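Local coordinates for protection of telomeres protein 1 (Schizosaccharomyces pombe, PDB 7CUI) that binds single-stranded telomeric DNA to protect the 3' overhang and regulates telomerase and telomere length, represented here by its C-terminal part, at residues A[19-27]-A[191-199]; A[134-145]-A[155-164]. All coordinates share one frame; numbering follows the deposited sequence.

Contact 1: A[19-27]-A[191-199]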
loop_
_atom_site.group_PDB
_atom_site.type_symbol
_atom_site.label_atom_id
_atom_site.label_comp_id
_atom_site.label_asym_id
_atom_site.label_seq_id
_atom_site.Cartn_x
_atom_site.Cartn_y
_atom_site.Cartn_z
ATOM N N THR A 19 1.571 -9.028 13.957
ATOM C CA THR A 19 1.647 -7.992 14.977
ATOM C C THR A 19 0.267 -7.760 15.582
ATOM O O THR A 19 -0.748 -7.834 14.886
ATOM C CB THR A 19 2.061 -6.616 14.428
ATOM O OG1 THR A 19 2.438 -6.638 13.051
ATOM C CG2 THR A 19 3.135 -5.950 15.261
ATOM N N ALA A 20 0.262 -7.444 16.880
ATOM C CA ALA A 20 -0.922 -6.931 17.544
ATOM C C ALA A 20 -1.263 -5.543 16.991
ATOM O O ALA A 20 -2.368 -5.048 17.212
ATOM C CB ALA A 20 -0.688 -6.909 19.035
ATOM N N HIS A 21 -0.320 -4.941 16.243
ATOM C CA HIS A 21 -0.420 -3.544 15.841
ATOM C C HIS A 21 -1.220 -3.359 14.549
ATOM O O HIS A 21 -1.401 -2.229 14.104
ATOM C CB HIS A 21 0.958 -2.877 15.735
ATOM C CG HIS A 21 1.631 -2.648 17.049
ATOM N ND1 HIS A 21 2.864 -3.200 17.347
ATOM C CD2 HIS A 21 1.263 -1.932 18.132
ATOM C CE1 HIS A 21 3.226 -2.838 18.559
ATOM N NE2 HIS A 21 2.259 -2.062 19.062
ATOM N N VAL A 22 -1.689 -4.460 13.945
ATOM C CA VAL A 22 -2.507 -4.351 12.748
ATOM C C VAL A 22 -3.758 -5.206 12.919
ATOM O O VAL A 22 -3.667 -6.417 13.097
ATOM C CB VAL A 22 -1.719 -4.716 11.472
ATOM C CG1 VAL A 22 -2.612 -4.753 10.243
ATOM C CG2 VAL A 22 -0.537 -3.784 11.243
ATOM N N ILE A 23 -4.919 -4.542 12.876
ATOM C CA ILE A 23 -6.229 -5.171 12.951
ATOM C C ILE A 23 -6.868 -5.134 11.563
ATOM O O ILE A 23 -6.649 -4.205 10.791
ATOM C CB ILE A 23 -7.099 -4.462 14.010
ATOM C CG1 ILE A 23 -6.738 -4.910 15.427
ATOM C CG2 ILE A 23 -8.582 -4.638 13.730
ATOM C CD1 ILE A 23 -7.472 -4.157 16.519
ATOM N N ASN A 24 -7.672 -6.156 11.258
ATOM C CA ASN A 24 -8.410 -6.229 10.010
ATOM C C ASN A 24 -9.907 -6.103 10.290
ATOM O O ASN A 24 -10.361 -6.352 11.407
ATOM C CB ASN A 24 -8.069 -7.509 9.245
ATOM C CG ASN A 24 -6.626 -7.549 8.792
ATOM O OD1 ASN A 24 -6.301 -7.073 7.706
ATOM N ND2 ASN A 24 -5.753 -8.113 9.613
ATOM N N GLU A 25 -10.663 -5.704 9.260
ATOM C CA GLU A 25 -12.110 -5.578 9.328
ATOM C C GLU A 25 -12.724 -6.974 9.279
ATOM O O GLU A 25 -12.146 -7.869 8.669
ATOM C CB GLU A 25 -12.610 -4.753 8.140
ATOM C CG GLU A 25 -13.568 -3.640 8.527
ATOM C CD GLU A 25 -13.016 -2.612 9.505
ATOM O OE1 GLU A 25 -11.793 -2.355 9.471
ATOM O OE2 GLU A 25 -13.811 -2.074 10.304
ATOM N N PRO A 26 -13.896 -7.210 9.918
ATOM C CA PRO A 26 -14.572 -8.506 9.820
ATOM C C PRO A 26 -14.916 -8.833 8.367
ATOM O O PRO A 26 -15.579 -8.046 7.690
ATOM C CB PRO A 26 -15.846 -8.324 10.664
ATOM C CG PRO A 26 -15.530 -7.165 11.588
ATOM C CD PRO A 26 -14.613 -6.263 10.788
ATOM N N ALA A 27 -14.430 -9.989 7.894
ATOM C CA ALA A 27 -14.623 -10.422 6.517
ATOM C C ALA A 27 -14.522 -11.944 6.407
ATOM O O ALA A 27 -13.843 -12.591 7.206
ATOM C CB ALA A 27 -13.624 -9.740 5.614
ATOM N N TRP A 191 -3.729 -3.328 -7.562
ATOM C CA TRP A 191 -4.241 -3.815 -6.290
ATOM C C TRP A 191 -4.316 -2.671 -5.286
ATOM O O TRP A 191 -3.413 -1.840 -5.212
ATOM C CB TRP A 191 -3.373 -4.950 -5.744
ATOM C CG TRP A 191 -3.394 -6.167 -6.610
ATOM C CD1 TRP A 191 -4.199 -7.260 -6.478
ATOM C CD2 TRP A 191 -2.577 -6.399 -7.769
ATOM N NE1 TRP A 191 -3.934 -8.161 -7.474
ATOM C CE2 TRP A 191 -2.942 -7.663 -8.280
ATOM C CE3 TRP A 191 -1.576 -5.669 -8.421
ATOM C CZ2 TRP A 191 -2.336 -8.207 -9.411
ATOM C CZ3 TRP A 191 -0.979 -6.207 -9.540
ATOM C CH2 TRP A 191 -1.354 -7.462 -10.026
ATOM N N ARG A 192 -5.386 -2.674 -4.486
ATOM C CA ARG A 192 -5.637 -1.619 -3.522
ATOM C C ARG A 192 -5.913 -2.223 -2.148
ATOM O O ARG A 192 -6.821 -3.036 -1.998
ATOM C CB ARG A 192 -6.815 -0.768 -4.001
ATOM C CG ARG A 192 -6.400 0.519 -4.696
ATOM C CD ARG A 192 -6.886 1.697 -3.884
ATOM N NE ARG A 192 -7.982 2.384 -4.546
ATOM C CZ ARG A 192 -9.010 2.963 -3.932
ATOM N NH1 ARG A 192 -9.122 2.917 -2.615
ATOM N NH2 ARG A 192 -9.933 3.577 -4.647
ATOM N N GLY A 193 -5.126 -1.806 -1.149
ATOM C CA GLY A 193 -5.350 -2.227 0.223
ATOM C C GLY A 193 -6.647 -1.645 0.778
ATOM O O GLY A 193 -7.084 -0.582 0.336
ATOM N N PHE A 194 -7.250 -2.357 1.740
ATOM C CA PHE A 194 -8.427 -1.870 2.443
ATOM C C PHE A 194 -8.696 -2.734 3.675
ATOM O O PHE A 194 -8.111 -3.806 3.828
ATOM C CB PHE A 194 -9.648 -1.870 1.518
ATOM C CG PHE A 194 -10.210 -3.240 1.232
ATOM C CD1 PHE A 194 -9.673 -4.033 0.230
ATOM C CD2 PHE A 194 -11.273 -3.737 1.975
ATOM C CE1 PHE A 194 -10.191 -5.292 -0.028
ATOM C CE2 PHE A 194 -11.787 -4.998 1.721
ATOM C CZ PHE A 194 -11.247 -5.773 0.718
ATOM N N GLY A 195 -9.602 -2.253 4.536
ATOM C CA GLY A 195 -10.099 -2.998 5.684
ATOM C C GLY A 195 -8.985 -3.410 6.643
ATOM O O GLY A 195 -9.006 -4.506 7.201
ATOM N N THR A 196 -8.012 -2.516 6.824
ATOM C CA THR A 196 -6.805 -2.815 7.575
ATOM C C THR A 196 -6.385 -1.559 8.330
ATOM O O THR A 196 -6.188 -0.518 7.708
ATOM C CB THR A 196 -5.688 -3.263 6.620
ATOM O OG1 THR A 196 -6.204 -4.262 5.740
ATOM C CG2 THR A 196 -4.456 -3.787 7.327
ATOM N N LYS A 197 -6.258 -1.657 9.660
ATOM C CA LYS A 197 -5.949 -0.484 10.465
ATOM C C LYS A 197 -4.767 -0.754 11.397
ATOM O O LYS A 197 -4.642 -1.848 11.942
ATOM C CB LYS A 197 -7.193 0.064 11.177
ATOM C CG LYS A 197 -7.873 -0.868 12.168
ATOM C CD LYS A 197 -8.846 -0.162 13.098
ATOM C CE LYS A 197 -10.285 -0.178 12.623
ATOM N NZ LYS A 197 -10.568 0.959 11.718
ATOM N N ILE A 198 -3.896 0.256 11.551
ATOM C CA ILE A 198 -2.791 0.228 12.498
ATOM C C ILE A 198 -3.328 0.633 13.867
ATOM O O ILE A 198 -4.090 1.590 13.977
ATOM C CB ILE A 198 -1.623 1.133 12.044
ATOM C CG1 ILE A 198 -1.085 0.736 10.666
ATOM C CG2 ILE A 198 -0.508 1.158 13.082
ATOM C CD1 ILE A 198 -0.150 1.755 10.047
ATOM N N VAL A 199 -2.914 -0.102 14.904
ATOM C CA VAL A 199 -3.483 0.048 16.234
ATOM C C VAL A 199 -2.368 0.020 17.288
ATOM O O VAL A 199 -1.195 -0.081 16.882
ATOM C CB VAL A 199 -4.545 -1.038 16.491
ATOM C CG1 VAL A 199 -4.760 -1.282 17.975
ATOM C CG2 VAL A 199 -5.857 -0.701 15.803
#

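Contact 2: A[134-145]-A[155-164]. With SO4 (sulfate ion), chain E.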
loop_
_atom_site.group_PDB
_atom_site.type_symbol
_atom_site.label_atom_id
_atom_site.label_comp_id
_atom_site.label_asym_id
_atom_site.label_seq_id
_atom_site.Cartn_x
_atom_site.Cartn_y
_atom_site.Cartn_z
ATOM N N ILE A 134 4.186 -0.967 10.944
ATOM C CA ILE A 134 3.934 -1.919 9.865
ATOM C C ILE A 134 5.213 -2.295 9.114
ATOM O O ILE A 134 5.252 -3.360 8.500
ATOM C CB ILE A 134 2.824 -1.469 8.887
ATOM C CG1 ILE A 134 3.187 -0.183 8.141
ATOM C CG2 ILE A 134 1.480 -1.362 9.585
ATOM C CD1 ILE A 134 2.353 0.067 6.903
ATOM N N TRP A 135 6.243 -1.436 9.131
ATOM C CA TRP A 135 7.443 -1.742 8.363
ATOM C C TRP A 135 8.739 -1.601 9.172
ATOM O O TRP A 135 9.827 -1.628 8.594
ATOM C CB TRP A 135 7.487 -0.942 7.050
ATOM C CG TRP A 135 7.612 0.549 7.192
ATOM C CD1 TRP A 135 8.250 1.246 8.181
ATOM C CD2 TRP A 135 7.105 1.537 6.273
ATOM N NE1 TRP A 135 8.163 2.592 7.941
ATOM C CE2 TRP A 135 7.459 2.804 6.783
ATOM C CE3 TRP A 135 6.385 1.473 5.074
ATOM C CZ2 TRP A 135 7.114 3.994 6.136
ATOM C CZ3 TRP A 135 6.034 2.645 4.439
ATOM C CH2 TRP A 135 6.406 3.889 4.959
ATOM N N GLY A 136 8.633 -1.442 10.498
ATOM C CA GLY A 136 9.809 -1.376 11.356
ATOM C C GLY A 136 10.851 -0.381 10.850
ATOM O O GLY A 136 10.528 0.785 10.571
ATOM N N ASN A 137 12.095 -0.864 10.706
ATOM C CA ASN A 137 13.223 -0.005 10.363
ATOM C C ASN A 137 13.425 0.114 8.852
ATOM O O ASN A 137 14.475 0.584 8.418
ATOM C CB ASN A 137 14.528 -0.447 11.028
ATOM C CG ASN A 137 14.441 -0.468 12.537
ATOM O OD1 ASN A 137 14.175 -1.513 13.129
ATOM N ND2 ASN A 137 14.637 0.674 13.165
ATOM N N LEU A 138 12.412 -0.266 8.059
ATOM C CA LEU A 138 12.513 -0.257 6.605
ATOM C C LEU A 138 12.802 1.152 6.071
ATOM O O LEU A 138 13.694 1.324 5.239
ATOM C CB LEU A 138 11.209 -0.809 6.021
ATOM C CG LEU A 138 11.296 -1.643 4.738
ATOM C CD1 LEU A 138 10.284 -1.134 3.721
ATOM C CD2 LEU A 138 12.698 -1.696 4.145
ATOM N N GLU A 139 12.042 2.151 6.541
ATOM C CA GLU A 139 12.138 3.505 6.016
ATOM C C GLU A 139 13.523 4.072 6.318
ATOM O O GLU A 139 14.145 4.696 5.453
ATOM C CB GLU A 139 11.018 4.378 6.588
ATOM C CG GLU A 139 10.965 5.786 6.016
ATOM C CD GLU A 139 11.834 6.847 6.676
ATOM O OE1 GLU A 139 12.267 6.638 7.837
ATOM O OE2 GLU A 139 12.078 7.895 6.022
ATOM N N GLU A 140 13.991 3.821 7.550
ATOM C CA GLU A 140 15.277 4.295 8.036
ATOM C C GLU A 140 16.386 3.775 7.130
ATOM O O GLU A 140 17.304 4.511 6.771
ATOM C CB GLU A 140 15.540 3.768 9.445
ATOM C CG GLU A 140 14.893 4.599 10.530
ATOM C CD GLU A 140 14.946 4.021 11.936
ATOM O OE1 GLU A 140 15.700 3.035 12.165
ATOM O OE2 GLU A 140 14.233 4.558 12.816
ATOM N N ARG A 141 16.274 2.491 6.775
ATOM C CA ARG A 141 17.289 1.797 6.003
ATOM C C ARG A 141 17.215 2.247 4.548
ATOM O O ARG A 141 18.243 2.406 3.891
ATOM C CB ARG A 141 17.115 0.280 6.126
ATOM C CG ARG A 141 17.771 -0.349 7.358
ATOM C CD ARG A 141 19.063 0.219 7.912
ATOM N NE ARG A 141 20.290 -0.177 7.213
ATOM C CZ ARG A 141 21.531 0.269 7.484
ATOM N NH1 ARG A 141 22.595 -0.256 6.829
ATOM N NH2 ARG A 141 21.708 1.195 8.414
ATOM N N ILE A 142 15.990 2.446 4.051
ATOM C CA ILE A 142 15.809 2.908 2.686
ATOM C C ILE A 142 16.453 4.287 2.539
ATOM O O ILE A 142 17.178 4.525 1.573
ATOM C CB ILE A 142 14.326 2.873 2.264
ATOM C CG1 ILE A 142 13.899 1.455 1.873
ATOM C CG2 ILE A 142 14.053 3.874 1.148
ATOM C CD1 ILE A 142 12.438 1.308 1.535
ATOM N N GLN A 143 16.221 5.173 3.519
ATOM C CA GLN A 143 16.820 6.498 3.488
ATOM C C GLN A 143 18.334 6.411 3.682
ATOM O O GLN A 143 19.086 7.208 3.118
ATOM C CB GLN A 143 16.199 7.405 4.549
ATOM C CG GLN A 143 14.750 7.770 4.261
ATOM C CD GLN A 143 14.527 8.282 2.857
ATOM O OE1 GLN A 143 13.513 7.989 2.231
ATOM N NE2 GLN A 143 15.464 9.068 2.349
ATOM N N HIS A 144 18.771 5.441 4.492
ATOM C CA HIS A 144 20.186 5.221 4.723
ATOM C C HIS A 144 20.880 4.924 3.397
ATOM O O HIS A 144 21.957 5.452 3.129
ATOM C CB HIS A 144 20.404 4.105 5.753
ATOM C CG HIS A 144 21.821 3.637 5.801
ATOM N ND1 HIS A 144 22.793 4.289 6.543
ATOM C CD2 HIS A 144 22.448 2.624 5.162
ATOM C CE1 HIS A 144 23.952 3.684 6.372
ATOM N NE2 HIS A 144 23.768 2.660 5.528
ATOM N N HIS A 145 20.255 4.078 2.570
ATOM C CA HIS A 145 20.878 3.653 1.325
ATOM C C HIS A 145 20.882 4.784 0.298
ATOM O O HIS A 145 21.864 4.969 -0.425
ATOM C CB HIS A 145 20.242 2.363 0.796
ATOM C CG HIS A 145 20.617 1.156 1.588
ATOM N ND1 HIS A 145 21.923 0.704 1.682
ATOM C CD2 HIS A 145 19.871 0.300 2.323
ATOM C CE1 HIS A 145 21.962 -0.376 2.437
ATOM N NE2 HIS A 145 20.714 -0.644 2.843
ATOM N N ALA A 155 17.504 -2.435 1.396
ATOM C CA ALA A 155 16.980 -2.218 2.735
ATOM C C ALA A 155 16.220 -3.441 3.247
ATOM O O ALA A 155 16.342 -3.790 4.419
ATOM C CB ALA A 155 16.108 -0.995 2.746
ATOM N N ALA A 156 15.437 -4.081 2.367
ATOM C CA ALA A 156 14.558 -5.182 2.744
ATOM C C ALA A 156 15.323 -6.304 3.448
ATOM O O ALA A 156 14.780 -6.954 4.339
ATOM C CB ALA A 156 13.825 -5.716 1.535
ATOM N N GLU A 157 16.576 -6.539 3.045
ATOM C CA GLU A 157 17.314 -7.680 3.558
ATOM C C GLU A 157 18.149 -7.284 4.777
ATOM O O GLU A 157 18.692 -8.146 5.466
ATOM C CB GLU A 157 18.093 -8.365 2.437
ATOM C CG GLU A 157 19.294 -7.575 1.953
ATOM C CD GLU A 157 19.787 -7.977 0.573
ATOM O OE1 GLU A 157 18.983 -8.548 -0.203
ATOM O OE2 GLU A 157 20.972 -7.715 0.271
ATOM N N ASP A 158 18.222 -5.979 5.052
ATOM C CA ASP A 158 18.916 -5.469 6.222
ATOM C C ASP A 158 18.114 -5.749 7.491
ATOM O O ASP A 158 18.704 -5.937 8.555
ATOM C CB ASP A 158 19.113 -3.952 6.150
ATOM C CG ASP A 158 20.185 -3.466 5.187
ATOM O OD1 ASP A 158 20.862 -4.310 4.569
ATOM O OD2 ASP A 158 20.334 -2.227 5.071
ATOM N N VAL A 159 16.778 -5.757 7.375
ATOM C CA VAL A 159 15.908 -5.679 8.540
ATOM C C VAL A 159 14.785 -6.710 8.454
ATOM O O VAL A 159 14.410 -7.154 7.369
ATOM C CB VAL A 159 15.326 -4.262 8.710
ATOM C CG1 VAL A 159 16.404 -3.247 9.058
ATOM C CG2 VAL A 159 14.529 -3.816 7.493
ATOM N N GLU A 160 14.246 -7.054 9.629
ATOM C CA GLU A 160 13.028 -7.834 9.745
ATOM C C GLU A 160 11.854 -6.882 9.916
ATOM O O GLU A 160 11.793 -6.139 10.893
ATOM C CB GLU A 160 13.087 -8.717 10.985
ATOM C CG GLU A 160 13.692 -10.066 10.719
ATOM C CD GLU A 160 13.723 -10.957 11.941
ATOM O OE1 GLU A 160 14.114 -12.131 11.795
ATOM O OE2 GLU A 160 13.360 -10.469 13.029
ATOM N N THR A 161 10.920 -6.936 8.967
ATOM C CA THR A 161 9.709 -6.141 9.020
ATOM C C THR A 161 8.565 -7.028 9.513
ATOM O O THR A 161 8.552 -8.226 9.231
ATOM C CB THR A 161 9.472 -5.482 7.658
ATOM O OG1 THR A 161 9.353 -6.526 6.689
ATOM C CG2 THR A 161 10.600 -4.551 7.262
ATOM N N PRO A 162 7.591 -6.494 10.291
ATOM C CA PRO A 162 6.532 -7.322 10.869
ATOM C C PRO A 162 5.582 -7.952 9.854
ATOM O O PRO A 162 5.506 -7.510 8.711
ATOM C CB PRO A 162 5.773 -6.375 11.813
ATOM C CG PRO A 162 6.125 -4.980 11.346
ATOM C CD PRO A 162 7.489 -5.081 10.700
ATOM N N TRP A 163 4.877 -8.999 10.308
ATOM C CA TRP A 163 3.883 -9.737 9.543
ATOM C C TRP A 163 2.486 -9.275 9.936
ATOM O O TRP A 163 2.220 -9.052 11.118
ATOM C CB TRP A 163 4.015 -11.240 9.813
ATOM C CG TRP A 163 5.203 -11.870 9.165
ATOM C CD1 TRP A 163 6.435 -12.047 9.718
ATOM C CD2 TRP A 163 5.276 -12.402 7.830
ATOM N NE1 TRP A 163 7.270 -12.661 8.825
ATOM C CE2 TRP A 163 6.589 -12.893 7.659
ATOM C CE3 TRP A 163 4.367 -12.524 6.768
ATOM C CZ2 TRP A 163 7.008 -13.487 6.468
ATOM C CZ3 TRP A 163 4.784 -13.109 5.591
ATOM C CH2 TRP A 163 6.089 -13.586 5.445
ATOM N N PHE A 164 1.596 -9.175 8.938
ATOM C CA PHE A 164 0.214 -8.783 9.171
ATOM C C PHE A 164 -0.661 -9.291 8.029
ATOM O O PHE A 164 -0.166 -9.561 6.933
ATOM C CB PHE A 164 0.090 -7.268 9.372
ATOM C CG PHE A 164 0.565 -6.426 8.213
ATOM C CD1 PHE A 164 1.898 -6.049 8.104
ATOM C CD2 PHE A 164 -0.316 -6.017 7.220
ATOM C CE1 PHE A 164 2.341 -5.289 7.031
ATOM C CE2 PHE A 164 0.126 -5.248 6.150
ATOM C CZ PHE A 164 1.452 -4.881 6.059
HETATM S S SO4 E . 25.770 -0.998 7.127
HETATM O O1 SO4 E . 25.796 -0.726 5.715
HETATM O O2 SO4 E . 25.573 0.234 7.844
HETATM O O3 SO4 E . 24.693 -1.909 7.423
HETATM O O4 SO4 E . 27.017 -1.593 7.524
HETATM O O HOH W 1 12.674 -3.543 11.530
#

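Contact 1: A[19-27]-A[191-199]
Ile23 and Lys197 form an antiparallel hydrogen-bonded pair: Ile23 N lies 2.9 Å from Lys197 O and Lys197 N lies 2.8 Å from Ile23 O. Their side chains run side by side, Ile23 CB 4.1 Å from Lys197 CG. Ile23 places CG1 beside its own backbone N (chi1 -79°), which carries CD1 across to Val199 CG2 at 3.9 Å. Lys197 bends at chi3 and chi4, yet its NZ stays 4.2 Å from Glu25 OE1, beyond a salt bridge. On the other face, the side chains of Val22 and Thr196 cross obliquely, Val22 CG1 and Thr196 CG2 touching at 3.6 Å, within the non-hydrogen-bonded pairs Val22–Ile198 and Asn24–Thr196. Two further bonds flank the central pair, Val199 N to His21 O (2.7 Å) and Glu25 N to Gly195 O (2.9 Å), each with its donor just over 40° above the carbonyl plane. The short N-terminal strand 22-24 thus adds an edge to the sheet of this C-terminal domain, antiparallel to the last strand, 190-198 (154° between the short segments). Val22 and Ile198 rest on Ile134 of helix 121-135, Thr196 and Ile198 on Leu106 of helix 100-107, and Glu25 O receives Tyr167 OH from strand 163-171.

Contact 2: A[134-145]-A[155-164]
Asp158 OD2 is held by two donors, Arg141 NE at 3.0 Å and His145 NE2 at 2.8 Å. The arginine bond, nearly straight (170°) and in the guanidinium plane, is a salt bridge on the anti side of the carboxylate; the imidazole comes on the syn side, from the opposite face of the carboxylate plane. Bends at chi2 and at chi3 (chi3 -80°) bring Arg141 NE to the acid, while CG lies against Val159 CG1 at 3.6 Å. Farther along, NH1 donates to sulfate O2 (3.2 Å), and NH2 sits over the centre of the His144 ring. With the guanidinium lost to an alanine here, Asp158 OD2 would probably keep His145 NE2 but lose its salt bridge, and the sulfate would lose the NH1 donor.

Next to this polar group, the Ala155 methyl is a knob among Leu138, Arg141, Ile142 and His145, CB 3.4 Å from Ile142 CG1, tying helix 138-148 to the 155-162 segment that leads into strand 163-171. There Thr161 CG2 packs on Leu138 CG at 3.9 Å, its OG1 bonded to Val57 O, and Pro162 CG reaches Ile134 O at 3.4 Å. A water joins Asn137 N and OD1 to Glu160 O. Since His145 ND1 also binds Glu150, carboxylates meet both ring nitrogens, which would favour a protonated imidazole; the sulfate, probably from the crystallisation liquor, suggests that Arg141 can take an anion here.

In the fold
Contact 1 and contact 2 have centres 19 Å apart but meet along one seam. Thr19 N and Trp163 O, 2.9 Å apart, make a probable hydrogen bond between segments 19-27 and 155-164. Ile134 CG2 then packs on both strands of contact 1, lying 3.5 Å from Ile198 CG1 and 3.6 Å from Val22 CG2. Contact 2 falls within the 163 residues separating the segments of contact 1. Strand 190-198 runs antiparallel to 163-171 and parallel to 93-99; 49-73 with 163-171, 49-73 with 77-87 and 77-87 with 93-99 are antiparallel, a closed order consistent with an OB-fold barrel. The sulfate belongs to contact 2, at Arg141; neither contact holds bound DNA.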